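Local structure of hydrolase (5HOE) at residues E192-S201 against T214-K225. The protein is a carbohydrate acetylesterase from Sinorhizobium meliloti, a GDSL-like member of the SGNH hydrolases that probably removes acetyl groups by cleaving ester bonds. Sequence-based numbering, arbitrary orientation. Where two conformers were deposited one is given.
Sequences EFFAAGDCIS and TNIRLGHAIADK
Edge strand 192-195 of the parallel sheet is covered by the C-terminal helix 212-229, with Phe194 meeting Leu218, Ala221 and Ile222. The axes of segments 192-195 and 214-225 run roughly antiparallel, at 156°. With chi1 at 177°, the Phe194 ring extends from the strand to the helix. CD1 of Leu218 reaches the ring edge in its plane, 3.9 Å from CE2 of Phe194, while CG1 of Ile222 approaches CE2 obliquely. Ala221, whose small methyl lets the ring come close, has its CB 3.9 Å from CZ of Phe194. SG of Cys199, in one of two conformers, packs 3.7 Å from CB of Ala221 and, less certainly, over one face of the Arg217 guanidinium.

This is the three-layer alpha/beta/alpha sandwich of SGNH hydrolases: helix 171-189 lies against Phe193, whose side chain points away. The connection between the segments probably carries the Asp and His of the Ser-His-Asp triad.

Beyond the strand, CD1 of the branched Ile200 touches CG2 of Thr214, at 3.7 Å, and CD2 of Leu218. Thr214 OG1 is hydrogen-bonded to Asp203 OD2 and accepts from a water also held by Ser201 N. At the other end, the long Lys225 bends at chi2 (82°), and NZ donates to Phe193 O at 3.1 Å. A second water, accepting from Lys225 NZ and Phe193 N, donates to Glu192 OE1, which lies 4.6 Å from NZ of Lys225, too far for a salt bridge.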
loop_
_atom_site.group_PDB
_atom_site.type_symbol
_atom_site.label_atom_id
_atom_site.label_comp_id
_atom_site.label_asym_id
_atom_site.label_seq_id
_atom_site.Cartn_x
_atom_site.Cartn_y
_atom_site.Cartn_z
ATOM N N GLU A 192 -24.899 19.472 -17.820
ATOM C CA GLU A 192 -25.275 19.528 -19.230
ATOM C C GLU A 192 -24.786 18.286 -19.962
ATOM O O GLU A 192 -23.863 17.612 -19.517
ATOM C CB GLU A 192 -24.690 20.777 -19.888
ATOM C CG GLU A 192 -25.026 22.096 -19.172
ATOM C CD GLU A 192 -26.501 22.442 -19.200
ATOM O OE1 GLU A 192 -27.178 22.155 -20.212
ATOM O OE2 GLU A 192 -26.990 23.018 -18.207
ATOM N N PHE A 193 -25.424 17.988 -21.101
ATOM C CA PHE A 193 -25.135 16.780 -21.865
ATOM C C PHE A 193 -25.168 17.034 -23.370
ATOM O O PHE A 193 -26.034 17.766 -23.871
ATOM C CB PHE A 193 -26.136 15.656 -21.572
ATOM C CG PHE A 193 -25.948 14.452 -22.451
ATOM C CD1 PHE A 193 -24.830 13.643 -22.309
ATOM C CD2 PHE A 193 -26.878 14.129 -23.428
ATOM C CE1 PHE A 193 -24.631 12.546 -23.121
ATOM C CE2 PHE A 193 -26.684 13.025 -24.245
ATOM C CZ PHE A 193 -25.563 12.217 -24.075
ATOM N N PHE A 194 -24.241 16.387 -24.089
ATOM C CA PHE A 194 -24.194 16.430 -25.554
ATOM C C PHE A 194 -23.764 15.076 -26.093
ATOM O O PHE A 194 -22.727 14.549 -25.685
ATOM C CB PHE A 194 -23.238 17.516 -26.066
ATOM C CG PHE A 194 -23.111 17.530 -27.560
ATOM C CD1 PHE A 194 -24.198 17.873 -28.350
ATOM C CD2 PHE A 194 -21.929 17.158 -28.190
ATOM C CE1 PHE A 194 -24.095 17.871 -29.731
ATOM C CE2 PHE A 194 -21.838 17.156 -29.560
ATOM C CZ PHE A 194 -22.916 17.507 -30.328
ATOM N N ALA A 195 -24.568 14.499 -26.987
ATOM C CA ALA A 195 -24.230 13.227 -27.622
ATOM C C ALA A 195 -23.463 13.493 -28.918
ATOM O O ALA A 195 -24.035 13.935 -29.917
ATOM C CB ALA A 195 -25.485 12.411 -27.903
ATOM N N ALA A 196 -22.157 13.233 -28.912
ATOM C CA ALA A 196 -21.393 13.466 -30.135
ATOM C C ALA A 196 -21.958 12.660 -31.301
ATOM O O ALA A 196 -21.945 13.133 -32.445
ATOM C CB ALA A 196 -19.914 13.148 -29.905
ATOM N N GLY A 197 -22.470 11.456 -31.038
ATOM C CA GLY A 197 -23.002 10.600 -32.086
ATOM C C GLY A 197 -24.269 11.110 -32.749
ATOM O O GLY A 197 -24.669 10.548 -33.774
ATOM N N ASP A 198 -24.929 12.123 -32.173
ATOM C CA ASP A 198 -26.052 12.770 -32.831
ATOM C C ASP A 198 -25.598 13.694 -33.947
ATOM O O ASP A 198 -26.416 14.085 -34.787
ATOM C CB ASP A 198 -26.874 13.563 -31.814
ATOM C CG ASP A 198 -27.657 12.666 -30.856
ATOM O OD1 ASP A 198 -27.727 11.432 -31.073
ATOM O OD2 ASP A 198 -28.220 13.207 -29.887
ATOM N N CYS A 199 -24.309 13.989 -33.999
ATOM C CA CYS A 199 -23.746 14.965 -34.907
ATOM C C CYS A 199 -22.649 14.398 -35.796
ATOM O O CYS A 199 -22.530 14.810 -36.950
ATOM C CB CYS A 199 -23.177 16.128 -34.084
ATOM S SG CYS A 199 -22.234 17.286 -35.021
ATOM N N ILE A 200 -21.865 13.445 -35.297
ATOM C CA ILE A 200 -20.738 12.878 -36.027
ATOM C C ILE A 200 -20.733 11.364 -35.858
ATOM O O ILE A 200 -21.449 10.802 -35.031
ATOM C CB ILE A 200 -19.385 13.489 -35.570
ATOM C CG1 ILE A 200 -19.102 13.138 -34.097
ATOM C CG2 ILE A 200 -19.363 15.018 -35.831
ATOM C CD1 ILE A 200 -17.634 13.083 -33.755
ATOM N N SER A 201 -19.888 10.709 -36.658
ATOM C CA SER A 201 -19.589 9.294 -36.509
ATOM C C SER A 201 -18.078 9.118 -36.443
ATOM O O SER A 201 -17.312 10.005 -36.830
ATOM C CB SER A 201 -20.184 8.462 -37.658
ATOM O OG SER A 201 -19.561 8.736 -38.892
ATOM N N THR A 214 -14.525 15.994 -39.504
ATOM C CA THR A 214 -15.396 15.570 -38.412
ATOM C C THR A 214 -15.033 16.271 -37.101
ATOM O O THR A 214 -15.925 16.636 -36.331
ATOM C CB THR A 214 -15.345 14.050 -38.276
ATOM O OG1 THR A 214 -16.125 13.465 -39.326
ATOM C CG2 THR A 214 -15.908 13.577 -36.942
ATOM N N ASN A 215 -13.733 16.471 -36.823
ATOM C CA ASN A 215 -13.347 17.281 -35.667
ATOM C C ASN A 215 -13.933 18.683 -35.752
ATOM O O ASN A 215 -14.351 19.257 -34.738
ATOM C CB ASN A 215 -11.826 17.399 -35.576
ATOM C CG ASN A 215 -11.162 16.146 -35.043
ATOM O OD1 ASN A 215 -11.785 15.283 -34.395
ATOM N ND2 ASN A 215 -9.870 16.051 -35.294
ATOM N N ILE A 216 -13.937 19.264 -36.952
ATOM C CA ILE A 216 -14.432 20.623 -37.124
ATOM C C ILE A 216 -15.942 20.667 -36.936
ATOM O O ILE A 216 -16.470 21.534 -36.225
ATOM C CB ILE A 216 -13.979 21.185 -38.485
ATOM C CG1 ILE A 216 -12.459 21.360 -38.462
ATOM C CG2 ILE A 216 -14.707 22.489 -38.828
ATOM C CD1 ILE A 216 -11.854 21.599 -39.812
ATOM N N ARG A 217 -16.665 19.721 -37.548
ATOM C CA ARG A 217 -18.108 19.654 -37.313
ATOM C C ARG A 217 -18.411 19.468 -35.832
ATOM O O ARG A 217 -19.310 20.126 -35.291
ATOM C CB ARG A 217 -18.749 18.553 -38.167
ATOM C CG ARG A 217 -20.160 18.149 -37.759
ATOM C CD ARG A 217 -20.999 17.742 -38.969
ATOM N NE ARG A 217 -22.022 16.737 -38.659
ATOM C CZ ARG A 217 -23.335 16.960 -38.588
ATOM N NH1 ARG A 217 -23.835 18.171 -38.798
ATOM N NH2 ARG A 217 -24.162 15.956 -38.311
ATOM N N LEU A 218 -17.653 18.594 -35.150
ATOM C CA LEU A 218 -17.881 18.346 -33.732
ATOM C C LEU A 218 -17.650 19.602 -32.904
ATOM O O LEU A 218 -18.436 19.919 -32.006
ATOM C CB LEU A 218 -16.954 17.226 -33.256
ATOM C CG LEU A 218 -17.040 16.863 -31.765
ATOM C CD1 LEU A 218 -18.420 16.412 -31.385
ATOM C CD2 LEU A 218 -15.989 15.807 -31.426
ATOM N N GLY A 219 -16.553 20.307 -33.166
ATOM C CA GLY A 219 -16.255 21.513 -32.407
ATOM C C GLY A 219 -17.283 22.606 -32.622
ATOM O O GLY A 219 -17.643 23.326 -31.690
ATOM N N HIS A 220 -17.773 22.751 -33.852
ATOM C CA HIS A 220 -18.834 23.726 -34.080
ATOM C C HIS A 220 -20.082 23.380 -33.279
ATOM O O HIS A 220 -20.696 24.264 -32.660
ATOM C CB HIS A 220 -19.136 23.827 -35.565
ATOM C CG HIS A 220 -18.021 24.429 -36.358
ATOM N ND1 HIS A 220 -18.025 24.467 -37.733
ATOM C CD2 HIS A 220 -16.854 24.996 -35.969
ATOM C CE1 HIS A 220 -16.918 25.049 -38.159
ATOM N NE2 HIS A 220 -16.189 25.376 -37.110
ATOM N N ALA A 221 -20.453 22.094 -33.237
ATOM C CA ALA A 221 -21.666 21.716 -32.521
ATOM C C ALA A 221 -21.498 21.882 -31.018
ATOM O O ALA A 221 -22.451 22.267 -30.320
ATOM C CB ALA A 221 -22.074 20.293 -32.880
ATOM N N ILE A 222 -20.297 21.607 -30.498
ATOM C CA ILE A 222 -20.067 21.809 -29.074
ATOM C C ILE A 222 -20.077 23.295 -28.735
ATOM O O ILE A 222 -20.601 23.698 -27.692
ATOM C CB ILE A 222 -18.777 21.094 -28.624
ATOM C CG1 ILE A 222 -18.936 19.566 -28.787
ATOM C CG2 ILE A 222 -18.453 21.447 -27.190
ATOM C CD1 ILE A 222 -17.726 18.734 -28.433
ATOM N N ALA A 223 -19.528 24.132 -29.619
ATOM C CA ALA A 223 -19.571 25.575 -29.414
ATOM C C ALA A 223 -21.006 26.071 -29.310
ATOM O O ALA A 223 -21.311 26.937 -28.486
ATOM C CB ALA A 223 -18.878 26.281 -30.579
ATOM N N ASP A 224 -21.906 25.545 -30.146
ATOM C CA ASP A 224 -23.302 25.969 -30.041
ATOM C C ASP A 224 -23.854 25.658 -28.662
ATOM O O ASP A 224 -24.553 26.481 -28.049
ATOM C CB ASP A 224 -24.153 25.261 -31.097
ATOM C CG ASP A 224 -23.796 25.665 -32.500
ATOM O OD1 ASP A 224 -23.102 26.687 -32.659
ATOM O OD2 ASP A 224 -24.212 24.956 -33.444
ATOM N N LYS A 225 -23.552 24.460 -28.165
ATOM C CA LYS A 225 -23.967 24.062 -26.829
ATOM C C LYS A 225 -23.390 24.996 -25.773
ATOM O O LYS A 225 -24.100 25.408 -24.844
ATOM C CB LYS A 225 -23.498 22.631 -26.590
ATOM C CG LYS A 225 -24.076 22.004 -25.375
ATOM C CD LYS A 225 -25.451 21.459 -25.634
ATOM C CE LYS A 225 -26.036 21.008 -24.325
ATOM N NZ LYS A 225 -27.402 20.512 -24.501
HETATM O O HOH W 1 -27.683 19.798 -21.821
HETATM O O HOH W 2 -18.525 12.191 -39.054
#